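Putative methylthioribose-1-phosphate isomerase (Pyrococcus horikoshii OT3, PDB 6A34) probably catalyses the conversion of 5-methylthioribose 1-phosphate into 5-methylthioribulose 1-phosphate, an isomerisation step of the methionine salvage pathway. Local coordinates at residues 34-39 and 211-216; 165-170 and 204-209. One frame throughout, in Å; residues are numbered along the deposited sequence.

Contact 1: 34-39 and 211-216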
ATOM      1  N   LYS A  34     -15.314  13.379  -0.905  1.00 46.47           N
ATOM      2  CA  LYS A  34     -16.775  13.247  -0.917  1.00 48.50           C
ATOM      3  C   LYS A  34     -17.406  14.578  -1.355  1.00 45.81           C
ATOM      4  O   LYS A  34     -18.215  14.622  -2.291  1.00 46.38           O
ATOM      5  CB  LYS A  34     -17.202  12.768   0.475  1.00 51.77           C
ATOM      6  CG  LYS A  34     -18.664  12.382   0.656  1.00 59.00           C
ATOM      7  CD  LYS A  34     -19.003  12.151   2.126  1.00 65.32           C
ATOM      8  CE  LYS A  34     -20.154  11.195   2.360  1.00 73.38           C
ATOM      9  NZ  LYS A  34     -21.447  11.756   1.905  1.00 74.18           N
ATOM     10  N   GLU A  35     -16.979  15.669  -0.712  1.00 42.49           N
ATOM     11  CA  GLU A  35     -17.565  17.004  -0.889  1.00 41.69           C
ATOM     12  C   GLU A  35     -16.451  18.047  -1.026  1.00 42.17           C
ATOM     13  O   GLU A  35     -15.485  18.042  -0.253  1.00 42.55           O
ATOM     14  CB  GLU A  35     -18.435  17.377   0.311  1.00 42.92           C
ATOM     15  CG  GLU A  35     -19.164  18.703   0.154  1.00 54.00           C
ATOM     16  CD  GLU A  35     -19.891  19.200   1.403  1.00 56.35           C
ATOM     17  OE1 GLU A  35     -19.907  18.459   2.399  1.00 54.60           O
ATOM     18  OE2 GLU A  35     -20.433  20.337   1.374  1.00 56.90           O
ATOM     19  N   PHE A  36     -16.642  18.960  -1.986  1.00 44.77           N
ATOM     20  CA  PHE A  36     -15.800  20.125  -2.236  1.00 45.45           C
ATOM     21  C   PHE A  36     -16.473  21.385  -1.664  1.00 44.74           C
ATOM     22  O   PHE A  36     -17.469  21.834  -2.188  1.00 46.92           O
ATOM     23  CB  PHE A  36     -15.572  20.262  -3.745  1.00 41.81           C
ATOM     24  CG  PHE A  36     -14.737  21.441  -4.167  1.00 41.40           C
ATOM     25  CD1 PHE A  36     -13.739  21.949  -3.347  1.00 41.69           C
ATOM     26  CD2 PHE A  36     -14.935  22.041  -5.399  1.00 42.93           C
ATOM     27  CE1 PHE A  36     -12.966  23.028  -3.752  1.00 39.74           C
ATOM     28  CE2 PHE A  36     -14.163  23.122  -5.797  1.00 44.88           C
ATOM     29  CZ  PHE A  36     -13.166  23.602  -4.979  1.00 39.91           C
ATOM     30  N   LYS A  37     -15.867  21.986  -0.636  1.00 48.23           N
ATOM     31  CA  LYS A  37     -16.432  23.123   0.049  1.00 46.80           C
ATOM     32  C   LYS A  37     -15.334  24.088   0.503  1.00 46.34           C
ATOM     33  O   LYS A  37     -14.312  23.684   1.077  1.00 44.89           O
ATOM     34  CB  LYS A  37     -17.211  22.674   1.282  1.00 53.96           C
ATOM     35  CG  LYS A  37     -18.127  23.730   1.883  1.00 59.15           C
ATOM     36  CD  LYS A  37     -18.929  23.188   3.042  1.00 70.57           C
ATOM     37  CE  LYS A  37     -19.667  24.251   3.822  1.00 79.46           C
ATOM     38  NZ  LYS A  37     -21.109  23.916   3.918  1.00 85.76           N
ATOM     39  N   VAL A  38     -15.593  25.373   0.249  1.00 44.11           N
ATOM     40  CA  VAL A  38     -14.770  26.480   0.674  1.00 45.14           C
ATOM     41  C   VAL A  38     -15.379  27.088   1.939  1.00 40.67           C
ATOM     42  O   VAL A  38     -16.445  27.669   1.880  1.00 41.59           O
ATOM     43  CB  VAL A  38     -14.658  27.522  -0.449  1.00 44.07           C
ATOM     44  CG1 VAL A  38     -13.664  28.610  -0.078  1.00 45.34           C
ATOM     45  CG2 VAL A  38     -14.283  26.870  -1.772  1.00 49.38           C
ATOM     46  N   GLU A  39     -14.708  26.893   3.075  1.00 41.04           N
ATOM     47  CA  GLU A  39     -15.095  27.481   4.339  1.00 43.85           C
ATOM     48  C   GLU A  39     -14.716  28.970   4.309  1.00 46.32           C
ATOM     49  O   GLU A  39     -13.773  29.339   3.603  1.00 37.48           O
ATOM     50  CB  GLU A  39     -14.403  26.796   5.522  1.00 47.27           C
ATOM     51  CG  GLU A  39     -14.762  25.330   5.727  1.00 56.39           C
ATOM     52  CD  GLU A  39     -16.238  24.966   5.831  1.00 56.41           C
ATOM     53  OE1 GLU A  39     -17.079  25.879   6.048  1.00 57.45           O
ATOM     54  OE2 GLU A  39     -16.540  23.758   5.674  1.00 56.67           O
ATOM     55  N   SER A 211      -4.898  13.734  -4.203  1.00 31.01           N
ATOM     56  CA  SER A 211      -4.339  13.871  -5.539  1.00 29.57           C
ATOM     57  C   SER A 211      -5.392  13.438  -6.580  1.00 32.52           C
ATOM     58  O   SER A 211      -5.594  14.127  -7.614  1.00 30.09           O
ATOM     59  CB  SER A 211      -3.029  13.117  -5.693  1.00 28.44           C
ATOM     60  OG  SER A 211      -1.965  13.761  -5.003  1.00 27.34           O
ATOM     61  N   ALA A 212      -6.057  12.291  -6.342  1.00 31.00           N
ATOM     62  CA  ALA A 212      -6.949  11.723  -7.369  1.00 32.25           C
ATOM     63  C   ALA A 212      -8.085  12.741  -7.664  1.00 34.59           C
ATOM     64  O   ALA A 212      -8.491  12.944  -8.814  1.00 32.25           O
ATOM     65  CB  ALA A 212      -7.450  10.357  -6.944  1.00 28.82           C
ATOM     66  N   TRP A 213      -8.541  13.419  -6.606  1.00 31.05           N
ATOM     67  CA  TRP A 213      -9.581  14.392  -6.660  1.00 33.50           C
ATOM     68  C   TRP A 213      -9.143  15.636  -7.452  1.00 33.46           C
ATOM     69  O   TRP A 213      -9.768  15.956  -8.441  1.00 34.98           O
ATOM     70  CB  TRP A 213     -10.042  14.744  -5.247  1.00 35.69           C
ATOM     71  CG  TRP A 213     -11.163  15.719  -5.310  1.00 35.00           C
ATOM     72  CD1 TRP A 213     -12.476  15.423  -5.492  1.00 35.54           C
ATOM     73  CD2 TRP A 213     -11.055  17.151  -5.333  1.00 36.34           C
ATOM     74  NE1 TRP A 213     -13.194  16.577  -5.607  1.00 37.55           N
ATOM     75  CE2 TRP A 213     -12.363  17.655  -5.498  1.00 37.01           C
ATOM     76  CE3 TRP A 213      -9.994  18.057  -5.221  1.00 39.12           C
ATOM     77  CZ2 TRP A 213     -12.641  19.023  -5.561  1.00 36.25           C
ATOM     78  CZ3 TRP A 213     -10.271  19.412  -5.260  1.00 41.12           C
ATOM     79  CH2 TRP A 213     -11.575  19.886  -5.437  1.00 37.57           C
ATOM     80  N   GLU A 214      -8.068  16.315  -7.038  1.00 32.23           N
ATOM     81  CA  GLU A 214      -7.693  17.593  -7.682  1.00 32.13           C
ATOM     82  C   GLU A 214      -7.258  17.382  -9.134  1.00 34.72           C
ATOM     83  O   GLU A 214      -7.530  18.242  -9.951  1.00 32.46           O
ATOM     84  CB  GLU A 214      -6.633  18.387  -6.919  1.00 30.23           C
ATOM     85  CG  GLU A 214      -5.335  17.657  -6.592  1.00 32.73           C
ATOM     86  CD  GLU A 214      -4.234  18.642  -6.220  1.00 31.82           C
ATOM     87  OE1 GLU A 214      -3.855  19.421  -7.114  1.00 32.50           O
ATOM     88  OE2 GLU A 214      -3.833  18.716  -5.017  1.00 31.99           O
ATOM     89  N   TYR A 215      -6.558  16.276  -9.451  1.00 35.60           N
ATOM     90  CA  TYR A 215      -6.048  16.128 -10.805  1.00 34.39           C
ATOM     91  C   TYR A 215      -7.211  15.752 -11.715  1.00 34.47           C
ATOM     92  O   TYR A 215      -7.255  16.156 -12.900  1.00 36.20           O
ATOM     93  CB  TYR A 215      -4.882  15.136 -10.887  1.00 34.07           C
ATOM     94  CG  TYR A 215      -3.630  15.565 -10.156  1.00 31.83           C
ATOM     95  CD1 TYR A 215      -3.145  16.860 -10.267  1.00 33.96           C
ATOM     96  CD2 TYR A 215      -2.939  14.692  -9.327  1.00 29.60           C
ATOM     97  CE1 TYR A 215      -2.001  17.270  -9.599  1.00 32.27           C
ATOM     98  CE2 TYR A 215      -1.793  15.087  -8.657  1.00 30.97           C
ATOM     99  CZ  TYR A 215      -1.317  16.382  -8.789  1.00 31.94           C
ATOM    100  OH  TYR A 215      -0.202  16.805  -8.113  1.00 30.80           O
ATOM    101  N   SER A 216      -8.143  14.974 -11.165  1.00 33.86           N
ATOM    102  CA  SER A 216      -9.374  14.686 -11.869  1.00 38.96           C
ATOM    103  C   SER A 216     -10.198  15.976 -12.078  1.00 36.95           C
ATOM    104  O   SER A 216     -10.610  16.274 -13.175  1.00 38.14           O
ATOM    105  CB  SER A 216     -10.169  13.617 -11.189  1.00 41.40           C
ATOM    106  OG  SER A 216     -11.162  13.171 -12.087  1.00 46.59           O
TER
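Phe36 and Trp213 form an edge-to-face aromatic pair, an example of two rings tying the loop before an outer strand to a helix far along the chain. The edge of the indole's six-membered ring is directed at one face of the phenyl ring; the planes stand at 60° and the centroids are 4.9 Å apart. Trp213 CH2 sits over the middle of the phenyl ring, 3.6 Å above its plane. Trp213 CZ2 reaches the root of the ring, 3.5 Å from Phe36 CG. With CG anti to the backbone N (chi1 179° in Phe36, -178° in Trp213), each ring is carried out toward the other segment, and the side chains cross at about a right angle.

Segment 34-39 leads into strand 38-41, an outer strand of the three-stranded antiparallel sheet, whereas Trp213 projects from helix 206-217 of the Rossmann-like part. Apolar packing widens the pair into a cluster: Tyr217 meets both rings, Pro14 and Ile27 touch Phe36, and Leu13 and Leu32 touch Trp213, as does Pro314 of the second subunit. Replacing Phe36 by an alanine would take away the face that the CZ2-CH2 edge of Trp213 meets, and is likely to open a gap beside Tyr217.

Contact 2: 165-170 and 204-209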
ATOM      1  N   THR A 165       3.492   9.357  -9.748  1.00 25.46           N
ATOM      2  CA  THR A 165       3.788  10.120  -8.548  1.00 28.61           C
ATOM      3  C   THR A 165       3.168   9.422  -7.343  1.00 29.73           C
ATOM      4  O   THR A 165       2.569   8.327  -7.452  1.00 25.54           O
ATOM      5  CB  THR A 165       3.356  11.587  -8.691  1.00 25.83           C
ATOM      6  OG1 THR A 165       3.957  12.402  -7.679  1.00 26.28           O
ATOM      7  CG2 THR A 165       1.862  11.760  -8.649  1.00 27.01           C
ATOM      8  N   HIS A 166       3.415  10.060  -6.196  1.00 30.91           N
ATOM      9  CA  HIS A 166       3.237   9.525  -4.894  1.00 29.41           C
ATOM     10  C   HIS A 166       2.730  10.640  -3.983  1.00 31.15           C
ATOM     11  O   HIS A 166       3.173  11.788  -4.078  1.00 32.07           O
ATOM     12  CB  HIS A 166       4.578   8.948  -4.427  1.00 29.08           C
ATOM     13  CG  HIS A 166       4.480   7.982  -3.288  1.00 29.48           C
ATOM     14  ND1 HIS A 166       4.107   6.674  -3.466  1.00 29.97           N
ATOM     15  CD2 HIS A 166       4.731   8.112  -1.967  1.00 30.53           C
ATOM     16  CE1 HIS A 166       4.127   6.038  -2.302  1.00 29.12           C
ATOM     17  NE2 HIS A 166       4.509   6.890  -1.367  1.00 27.96           N
ATOM     18  N   CYS A 167       1.825  10.281  -3.078  1.00 32.75           N
ATOM     19  CA  CYS A 167       1.292  11.189  -2.074  1.00 33.53           C
ATOM     20  C   CYS A 167       0.511  12.321  -2.743  1.00 32.97           C
ATOM     21  O   CYS A 167      -0.067  12.114  -3.817  1.00 31.61           O
ATOM     22  CB  CYS A 167       2.378  11.757  -1.162  1.00 32.84           C
ATOM     23  SG  CYS A 167       1.707  12.204   0.465  1.00 38.22           S
ATOM     24  N   ASN A 168       0.472  13.485  -2.063  1.00 35.14           N
ATOM     25  CA  ASN A 168      -0.144  14.725  -2.571  1.00 36.82           C
ATOM     26  C   ASN A 168       0.842  15.895  -2.446  1.00 34.34           C
ATOM     27  O   ASN A 168       1.152  16.355  -1.327  1.00 27.41           O
ATOM     28  CB  ASN A 168      -1.429  15.147  -1.841  1.00 35.51           C
ATOM     29  CG  ASN A 168      -2.036  16.392  -2.469  1.00 37.27           C
ATOM     30  OD1 ASN A 168      -2.080  17.448  -1.838  1.00 33.27           O
ATOM     31  ND2 ASN A 168      -2.477  16.289  -3.720  1.00 35.21           N
ATOM     32  N   ALA A 169       1.266  16.372  -3.620  1.00 30.83           N
ATOM     33  CA  ALA A 169       2.130  17.501  -3.783  1.00 31.68           C
ATOM     34  C   ALA A 169       1.524  18.385  -4.870  1.00 31.70           C
ATOM     35  O   ALA A 169       2.238  19.006  -5.662  1.00 33.99           O
ATOM     36  CB  ALA A 169       3.526  17.057  -4.130  1.00 29.69           C
ATOM     37  N   GLY A 170       0.186  18.443  -4.838  1.00 30.76           N
ATOM     38  CA  GLY A 170      -0.653  19.206  -5.759  1.00 28.60           C
ATOM     39  C   GLY A 170      -1.061  20.554  -5.173  1.00 28.07           C
ATOM     40  O   GLY A 170      -0.468  21.038  -4.205  1.00 25.28           O
ATOM     41  N   VAL A 204      -1.946   7.054   4.995  1.00 33.06           N
ATOM     42  CA  VAL A 204      -2.822   8.221   5.156  1.00 33.79           C
ATOM     43  C   VAL A 204      -3.717   8.405   3.908  1.00 31.82           C
ATOM     44  O   VAL A 204      -4.750   9.009   4.021  1.00 36.88           O
ATOM     45  CB  VAL A 204      -1.998   9.483   5.537  1.00 36.42           C
ATOM     46  CG1 VAL A 204      -2.855  10.735   5.657  1.00 33.76           C
ATOM     47  CG2 VAL A 204      -1.245   9.297   6.851  1.00 34.94           C
ATOM     48  N   LEU A 205      -3.306   7.883   2.747  1.00 29.75           N
ATOM     49  CA  LEU A 205      -4.098   7.772   1.475  1.00 34.80           C
ATOM     50  C   LEU A 205      -4.333   9.126   0.797  1.00 32.52           C
ATOM     51  O   LEU A 205      -5.351   9.330   0.123  1.00 31.67           O
ATOM     52  CB  LEU A 205      -5.432   7.044   1.711  1.00 35.47           C
ATOM     53  CG  LEU A 205      -5.278   5.562   2.047  1.00 33.62           C
ATOM     54  CD1 LEU A 205      -6.494   5.068   2.810  1.00 35.99           C
ATOM     55  CD2 LEU A 205      -5.043   4.718   0.793  1.00 32.34           C
ATOM     56  N   GLN A 206      -3.339  10.004   0.890  1.00 30.65           N
ATOM     57  CA  GLN A 206      -3.423  11.327   0.298  1.00 33.73           C
ATOM     58  C   GLN A 206      -3.377  11.234  -1.221  1.00 31.14           C
ATOM     59  O   GLN A 206      -3.862  12.136  -1.866  1.00 31.70           O
ATOM     60  CB  GLN A 206      -2.344  12.255   0.862  1.00 36.58           C
ATOM     61  CG  GLN A 206      -2.574  12.533   2.342  1.00 39.26           C
ATOM     62  CD  GLN A 206      -1.773  13.683   2.895  1.00 42.94           C
ATOM     63  OE1 GLN A 206      -0.627  13.922   2.511  1.00 54.38           O
ATOM     64  NE2 GLN A 206      -2.374  14.401   3.823  1.00 39.25           N
ATOM     65  N   GLY A 207      -2.822  10.149  -1.776  1.00 30.81           N
ATOM     66  CA  GLY A 207      -2.895   9.919  -3.223  1.00 31.38           C
ATOM     67  C   GLY A 207      -4.336   9.750  -3.695  1.00 31.37           C
ATOM     68  O   GLY A 207      -4.777  10.366  -4.665  1.00 29.48           O
ATOM     69  N   ALA A 208      -5.070   8.901  -2.992  1.00 29.55           N
ATOM     70  CA  ALA A 208      -6.412   8.499  -3.394  1.00 33.99           C
ATOM     71  C   ALA A 208      -7.408   9.629  -3.085  1.00 34.49           C
ATOM     72  O   ALA A 208      -8.295   9.930  -3.902  1.00 33.03           O
ATOM     73  CB  ALA A 208      -6.779   7.224  -2.667  1.00 32.49           C
ATOM     74  N   ARG A 209      -7.235  10.239  -1.905  1.00 35.34           N
ATOM     75  CA  ARG A 209      -8.204  11.111  -1.277  1.00 37.22           C
ATOM     76  C   ARG A 209      -8.082  12.537  -1.829  1.00 38.00           C
ATOM     77  O   ARG A 209      -9.085  13.262  -1.989  1.00 40.27           O
ATOM     78  CB  ARG A 209      -8.004  11.047   0.236  1.00 43.67           C
ATOM     79  CG  ARG A 209      -9.249  11.388   1.041  1.00 56.65           C
ATOM     80  CD  ARG A 209      -9.237  10.950   2.498  1.00 58.92           C
ATOM     81  NE  ARG A 209      -7.894  10.848   3.022  1.00 53.10           N
ATOM     82  CZ  ARG A 209      -7.219  11.857   3.571  1.00 58.46           C
ATOM     83  NH1 ARG A 209      -7.826  13.019   3.789  1.00 50.37           N
ATOM     84  NH2 ARG A 209      -5.937  11.695   3.884  1.00 50.07           N
TER
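The loop 165-170 passes the first turn of helix 206-217 so closely that the CA atoms of Cys167 and Gly207 lie 4.5 Å apart, and Cys167 O comes within 3.6 Å of Gly207 CA. Here the helix meets the loop through backbone atoms.

Cys167 and Gln206, the predicted transition-state stabiliser and a predicted substrate-binding residue, meet through their side chains. Cys167 SG lies 3.5 Å from Gln206 OE1, a contact of van der Waals kind that sets the thiol beside the amide oxygen. Gln206 gets there because its CG is anti to the carbonyl carbon (chi1 -66°) and the chain runs on extended. The sulfur also accepts a hydrogen bond from Asn168 N, over 3.1 Å and bent to 143°, a weak bond that at most biases the position of the sulfur.

Asn168 packs with its CB against the same glutamine, 4.1 Å from Gln206 CB and 3.9 Å from Gln206 O, while its amide turns elsewhere: ND2 is bonded to Ser211 OG and Glu214 OE2, and OD1 accepts from NH2 of Arg57, itself a predicted substrate-binding residue. With both ends of the amide engaged, its rotation is fixed, which is consistent with a second-shell role for Asn168, positioning that arginine.

On the helix side, Arg209 NH2 reaches back to Val204 O at 2.9 Å, above the carbonyl plane, and ties the first turn to the residues before it.

The predicted site thus lies, as in Rossmann-like folds, at the C-terminal end of parallel strands: the loop leaves strand 161-165 and leads on to helix 180-189, while helix 206-217 follows the adjacent strand 193-199.

How the contacts relate
Helix 206-217 serves both contacts, whose centres are 12 Å apart: its first turn borders the predicted catalytic site in contact 2, and farther along it carries Trp213, the helix's half of the aromatic pair of contact 1. The backbone of the helix joins them directly, Ala212 N lying 2.9 Å from Gly207 O. A second tie runs through Ser211 OG, 2.8 Å from Cys167 O, probably a hydrogen bond; Tyr215 OH also packs 3.4 Å from Gly170 CA. Contact 1 stands back from the site, the side chain of Trp213 being about 10 Å from that of Gln206 and about 9 Å from that of Arg57. Both contacts also touch the second subunit.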